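Long-range contacts in PaaX domain-containing protein, C-domain protein (Mycobacterium tuberculosis, PDB 3KFW), which is of unknown function but carries the domains of PaaX-type transcriptional repressors, with a winged-helix-like N-terminal region, and so probably acts in gene regulation: residues S162-A167 and D209-G214; H169-D174 and A213-A218. All blocks are in the same frame, centred on the assembly; numbering follows the deposited sequence.

In the fold
Past the N-terminal helices and the four-stranded sheet, the chain enters helix 161-177, whose first turns supply one side of contact 1 and whose next turns one side of contact 2. It then runs through helix 181-195 and a loop that includes T197, D198 and P199, and comes back at 209-214, where contact 1 closes a loop of 41 residues. The start of helix 212-234 closes contact 2 with 38 residues between its segments. The two loops cross rather than nest, because contact 2 opens after contact 1 and closes after it. Both contacts tie helix 161-177 to helix 212-234, and D209 O joins them through a probable hydrogen bond to H169 NE2.

Contact 1: S162-A167 and D209-G214; sequences SGWTEA and DWPGAG
W164 and W210 form an offset stack, their six-membered rings 4.5 Å apart between centroids and only 6° from parallel. On one face of W164 sits the benzo rim of W210, with W210 CH2 3.5 Å from W164 CE3; at the edge of W164, near its plane, comes the backbone N of G212. The W210 face that receives W164 also takes P211 CD near its rim. CG of W210 stands anti to the backbone N (chi1 -170°); although CB points away, the indole beyond it returns to helix 161-177. P211 CG meets W164 CZ3 obliquely at 3.7 Å and lies 3.6 Å from T165 O. T165 uses both branches: OG1 is 3.5 Å from W210 CE3 while hydrogen-bonded to L161 O, and CG2 comes 3.4 Å from D209 O. Beyond the segments, W164 stacks with H194 and its NE1 bonds to T197 OG1. No hydrogen bond crosses between 162-167 and 209-214; the contact rests mainly on ring stacking and apolar packing, which set P211, at the N-cap position of helix 212-234, against helix 161-177, while the polar groups of W164 and T165 find their partners outside the pair of segments.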
loop_
_atom_site.group_PDB
_atom_site.type_symbol
_atom_site.label_atom_id
_atom_site.label_comp_id
_atom_site.label_asym_id
_atom_site.label_seq_id
_atom_site.Cartn_x
_atom_site.Cartn_y
_atom_site.Cartn_z
ATOM N N SER A 162 -4.592 -5.211 -24.820
ATOM C CA SER A 162 -4.311 -4.740 -26.191
ATOM C C SER A 162 -2.805 -4.873 -26.508
ATOM O O SER A 162 -2.448 -5.219 -27.622
ATOM C CB SER A 162 -4.766 -3.321 -26.388
ATOM O OG SER A 162 -4.060 -2.500 -25.465
ATOM N N GLY A 163 -1.930 -4.637 -25.526
ATOM C CA GLY A 163 -0.473 -4.740 -25.741
ATOM C C GLY A 163 -0.003 -6.162 -25.945
ATOM O O GLY A 163 1.007 -6.403 -26.629
ATOM N N TRP A 164 -0.709 -7.114 -25.342
ATOM C CA TRP A 164 -0.295 -8.497 -25.431
ATOM C C TRP A 164 -0.758 -9.083 -26.759
ATOM O O TRP A 164 -0.084 -9.938 -27.316
ATOM C CB TRP A 164 -0.921 -9.311 -24.319
ATOM C CG TRP A 164 -0.352 -10.723 -24.141
ATOM C CD1 TRP A 164 0.608 -11.140 -23.198
ATOM C CD2 TRP A 164 -0.758 -11.916 -24.855
ATOM N NE1 TRP A 164 0.829 -12.516 -23.345
ATOM C CE2 TRP A 164 0.009 -13.004 -24.346
ATOM C CE3 TRP A 164 -1.658 -12.158 -25.896
ATOM C CZ2 TRP A 164 -0.129 -14.292 -24.829
ATOM C CZ3 TRP A 164 -1.794 -13.473 -26.389
ATOM C CH2 TRP A 164 -1.031 -14.518 -25.850
ATOM N N THR A 165 -1.937 -8.631 -27.190
ATOM C CA THR A 165 -2.539 -8.825 -28.508
ATOM C C THR A 165 -1.632 -8.252 -29.599
ATOM O O THR A 165 -1.253 -8.995 -30.512
ATOM C CB THR A 165 -3.941 -8.098 -28.548
ATOM O OG1 THR A 165 -4.844 -8.776 -27.663
ATOM C CG2 THR A 165 -4.540 -7.980 -29.983
ATOM N N GLU A 166 -1.273 -6.960 -29.508
ATOM C CA GLU A 166 -0.341 -6.351 -30.473
ATOM C C GLU A 166 1.001 -7.113 -30.577
ATOM O O GLU A 166 1.513 -7.330 -31.685
ATOM C CB GLU A 166 -0.097 -4.860 -30.181
ATOM C CG GLU A 166 0.760 -4.114 -31.260
ATOM C CD GLU A 166 0.399 -2.593 -31.421
ATOM O OE1 GLU A 166 -0.365 -2.226 -32.378
ATOM O OE2 GLU A 166 0.864 -1.765 -30.580
ATOM N N ALA A 167 1.542 -7.551 -29.440
ATOM C CA ALA A 167 2.842 -8.271 -29.421
ATOM C C ALA A 167 2.715 -9.621 -30.035
ATOM O O ALA A 167 3.678 -10.095 -30.644
ATOM C CB ALA A 167 3.446 -8.397 -28.011
ATOM N N ASP A 209 -9.903 -10.283 -31.411
ATOM C CA ASP A 209 -8.578 -10.212 -32.009
ATOM C C ASP A 209 -7.493 -10.844 -31.092
ATOM O O ASP A 209 -6.317 -10.607 -31.298
ATOM C CB ASP A 209 -8.203 -8.795 -32.479
ATOM C CG ASP A 209 -8.123 -7.772 -31.330
ATOM O OD1 ASP A 209 -8.702 -8.056 -30.239
ATOM O OD2 ASP A 209 -7.470 -6.684 -31.523
ATOM N N TRP A 210 -7.891 -11.673 -30.131
ATOM C CA TRP A 210 -6.934 -12.358 -29.276
ATOM C C TRP A 210 -6.065 -13.393 -30.084
ATOM O O TRP A 210 -6.628 -14.310 -30.706
ATOM C CB TRP A 210 -7.693 -13.058 -28.142
ATOM C CG TRP A 210 -6.790 -13.586 -27.098
ATOM C CD1 TRP A 210 -6.435 -14.894 -26.908
ATOM C CD2 TRP A 210 -6.095 -12.823 -26.069
ATOM N NE1 TRP A 210 -5.570 -14.993 -25.834
ATOM C CE2 TRP A 210 -5.333 -13.755 -25.305
ATOM C CE3 TRP A 210 -6.032 -11.458 -25.742
ATOM C CZ2 TRP A 210 -4.534 -13.370 -24.226
ATOM C CZ3 TRP A 210 -5.239 -11.054 -24.672
ATOM C CH2 TRP A 210 -4.495 -12.009 -23.916
ATOM N N PRO A 211 -4.717 -13.235 -30.092
ATOM C CA PRO A 211 -3.800 -14.117 -30.869
ATOM C C PRO A 211 -3.368 -15.460 -30.214
ATOM O O PRO A 211 -2.511 -16.131 -30.756
ATOM C CB PRO A 211 -2.547 -13.225 -31.094
ATOM C CG PRO A 211 -2.486 -12.356 -29.858
ATOM C CD PRO A 211 -3.975 -12.133 -29.432
ATOM N N GLY A 212 -3.971 -15.864 -29.098
ATOM C CA GLY A 212 -3.567 -17.080 -28.352
ATOM C C GLY A 212 -3.536 -18.358 -29.171
ATOM O O GLY A 212 -2.498 -19.042 -29.240
ATOM N N ALA A 213 -4.660 -18.675 -29.800
ATOM C CA ALA A 213 -4.821 -19.872 -30.633
ATOM C C ALA A 213 -3.877 -19.888 -31.857
ATOM O O ALA A 213 -3.289 -20.954 -32.212
ATOM C CB ALA A 213 -6.269 -20.015 -31.067
ATOM N N GLY A 214 -3.759 -18.711 -32.494
ATOM C CA GLY A 214 -2.818 -18.491 -33.590
ATOM C C GLY A 214 -1.404 -18.791 -33.113
ATOM O O GLY A 214 -0.638 -19.463 -33.815
#

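Contact 2: H169-D174 and A213-A218; sequences HRLLGD and AGLRAA
L172 and L215 mark the closest backbone approach between two helices of the C-terminal PaaX-like region, which pack side by side with their axes 10.0 Å apart and their N-to-C directions at 32°. The main bump is the isobutyl group of L172. The hollow it enters is lined by the backbone of G214, the start of L215 and the methyl of A218, one turn further along helix 212-234. L172 CD2 reaches A218 CB at 4.2 Å and the backbone N of L215 at 4.0 Å, so a single methyl spans the turn from G214 to A218. The absence of a side chain at G214 leaves the helix surface low here, and L172 can rest against bare backbone. L215 answers with its own bump, its CG anti to the carbonyl carbon (chi1 -70°). Its CD2 lies 4.0 Å from L171 CB and 4.3 Å from L172 CG, and thus touches both leucines of helix 161-177. Helix 181-195 packs against L171, L215 and A218: A190 and H194 touch L171, and M191 touches L215 and A218. P211 borders L172 at the start of helix 212-234. No hydrogen bond links the two segments; the contacts between them are van der Waals ones. At its polar margin, L172 CD2 lies 3.5 Å from G214 O, the carbonyl oxygen that accepts the helical hydrogen bond from A218 N.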
loop_
_atom_site.group_PDB
_atom_site.type_symbol
_atom_site.label_atom_id
_atom_site.label_comp_id
_atom_site.label_asym_id
_atom_site.label_seq_id
_atom_site.Cartn_x
_atom_site.Cartn_y
_atom_site.Cartn_z
ATOM N N HIS A 169 0.370 -10.720 -32.489
ATOM C CA HIS A 169 0.304 -10.468 -33.922
ATOM C C HIS A 169 1.674 -10.137 -34.496
ATOM O O HIS A 169 1.990 -10.647 -35.542
ATOM C CB HIS A 169 -0.759 -9.374 -34.244
ATOM C CG HIS A 169 -2.151 -9.876 -34.068
ATOM N ND1 HIS A 169 -2.601 -11.047 -34.670
ATOM C CD2 HIS A 169 -3.191 -9.407 -33.340
ATOM C CE1 HIS A 169 -3.853 -11.272 -34.313
ATOM N NE2 HIS A 169 -4.229 -10.297 -33.500
ATOM N N ARG A 170 2.488 -9.319 -33.833
ATOM C CA ARG A 170 3.823 -9.033 -34.387
ATOM C C ARG A 170 4.678 -10.328 -34.538
ATOM O O ARG A 170 5.396 -10.478 -35.525
ATOM C CB ARG A 170 4.579 -8.020 -33.540
ATOM C CG ARG A 170 5.010 -6.741 -34.317
ATOM C CD ARG A 170 5.399 -5.558 -33.353
ATOM N NE ARG A 170 6.155 -6.055 -32.180
ATOM C CZ ARG A 170 5.881 -5.781 -30.892
ATOM N NH1 ARG A 170 4.865 -4.969 -30.543
ATOM N NH2 ARG A 170 6.653 -6.316 -29.943
ATOM N N LEU A 171 4.581 -11.244 -33.561
ATOM C CA LEU A 171 5.232 -12.552 -33.613
ATOM C C LEU A 171 4.698 -13.492 -34.709
ATOM O O LEU A 171 5.483 -14.244 -35.284
ATOM C CB LEU A 171 5.143 -13.240 -32.248
ATOM C CG LEU A 171 5.998 -12.609 -31.154
ATOM C CD1 LEU A 171 5.602 -13.139 -29.812
ATOM C CD2 LEU A 171 7.483 -12.775 -31.386
ATOM N N LEU A 172 3.380 -13.459 -34.973
ATOM C CA LEU A 172 2.772 -14.164 -36.124
ATOM C C LEU A 172 3.372 -13.646 -37.458
ATOM O O LEU A 172 3.861 -14.447 -38.256
ATOM C CB LEU A 172 1.206 -14.111 -36.097
ATOM C CG LEU A 172 0.550 -14.941 -34.941
ATOM C CD1 LEU A 172 -0.889 -14.534 -34.486
ATOM C CD2 LEU A 172 0.644 -16.512 -35.096
ATOM N N GLY A 173 3.360 -12.316 -37.666
ATOM C CA GLY A 173 4.094 -11.637 -38.769
ATOM C C GLY A 173 5.585 -12.004 -38.878
ATOM O O GLY A 173 6.100 -12.207 -39.991
ATOM N N ASP A 174 6.275 -12.127 -37.733
ATOM C CA ASP A 174 7.681 -12.530 -37.693
ATOM C C ASP A 174 7.884 -13.962 -38.238
ATOM O O ASP A 174 8.821 -14.195 -39.030
ATOM C CB ASP A 174 8.240 -12.453 -36.261
ATOM C CG ASP A 174 8.551 -11.011 -35.779
ATOM O OD1 ASP A 174 8.487 -10.037 -36.583
ATOM O OD2 ASP A 174 8.876 -10.853 -34.563
ATOM N N ALA A 213 -4.660 -18.675 -29.800
ATOM C CA ALA A 213 -4.821 -19.872 -30.633
ATOM C C ALA A 213 -3.877 -19.888 -31.857
ATOM O O ALA A 213 -3.289 -20.954 -32.212
ATOM C CB ALA A 213 -6.269 -20.015 -31.067
ATOM N N GLY A 214 -3.759 -18.711 -32.494
ATOM C CA GLY A 214 -2.818 -18.491 -33.590
ATOM C C GLY A 214 -1.404 -18.791 -33.113
ATOM O O GLY A 214 -0.638 -19.463 -33.815
ATOM N N LEU A 215 -1.050 -18.309 -31.913
ATOM C CA LEU A 215 0.325 -18.498 -31.403
ATOM C C LEU A 215 0.613 -19.972 -31.045
ATOM O O LEU A 215 1.642 -20.492 -31.409
ATOM C CB LEU A 215 0.634 -17.543 -30.249
ATOM C CG LEU A 215 0.800 -16.026 -30.524
ATOM C CD1 LEU A 215 0.529 -15.201 -29.276
ATOM C CD2 LEU A 215 2.166 -15.672 -31.075
ATOM N N ARG A 216 -0.320 -20.658 -30.386
ATOM C CA ARG A 216 -0.231 -22.106 -30.162
ATOM C C ARG A 216 -0.117 -22.953 -31.447
ATOM O O ARG A 216 0.748 -23.860 -31.493
ATOM C CB ARG A 216 -1.399 -22.608 -29.292
ATOM C CG ARG A 216 -1.230 -22.232 -27.870
ATOM C CD ARG A 216 -2.448 -22.478 -27.006
ATOM N NE ARG A 216 -2.133 -21.873 -25.716
ATOM C CZ ARG A 216 -2.607 -20.690 -25.303
ATOM N NH1 ARG A 216 -3.482 -20.042 -26.073
ATOM N NH2 ARG A 216 -2.216 -20.176 -24.119
ATOM N N ALA A 217 -0.958 -22.696 -32.457
ATOM C CA ALA A 217 -0.884 -23.401 -33.768
ATOM C C ALA A 217 0.489 -23.254 -34.460
ATOM O O ALA A 217 1.043 -24.240 -34.984
ATOM C CB ALA A 217 -2.018 -22.986 -34.714
ATOM N N ALA A 218 1.045 -22.043 -34.411
ATOM C CA ALA A 218 2.309 -21.743 -35.045
ATOM C C ALA A 218 3.430 -22.434 -34.295
ATOM O O ALA A 218 4.379 -22.931 -34.914
ATOM C CB ALA A 218 2.538 -20.263 -35.062
#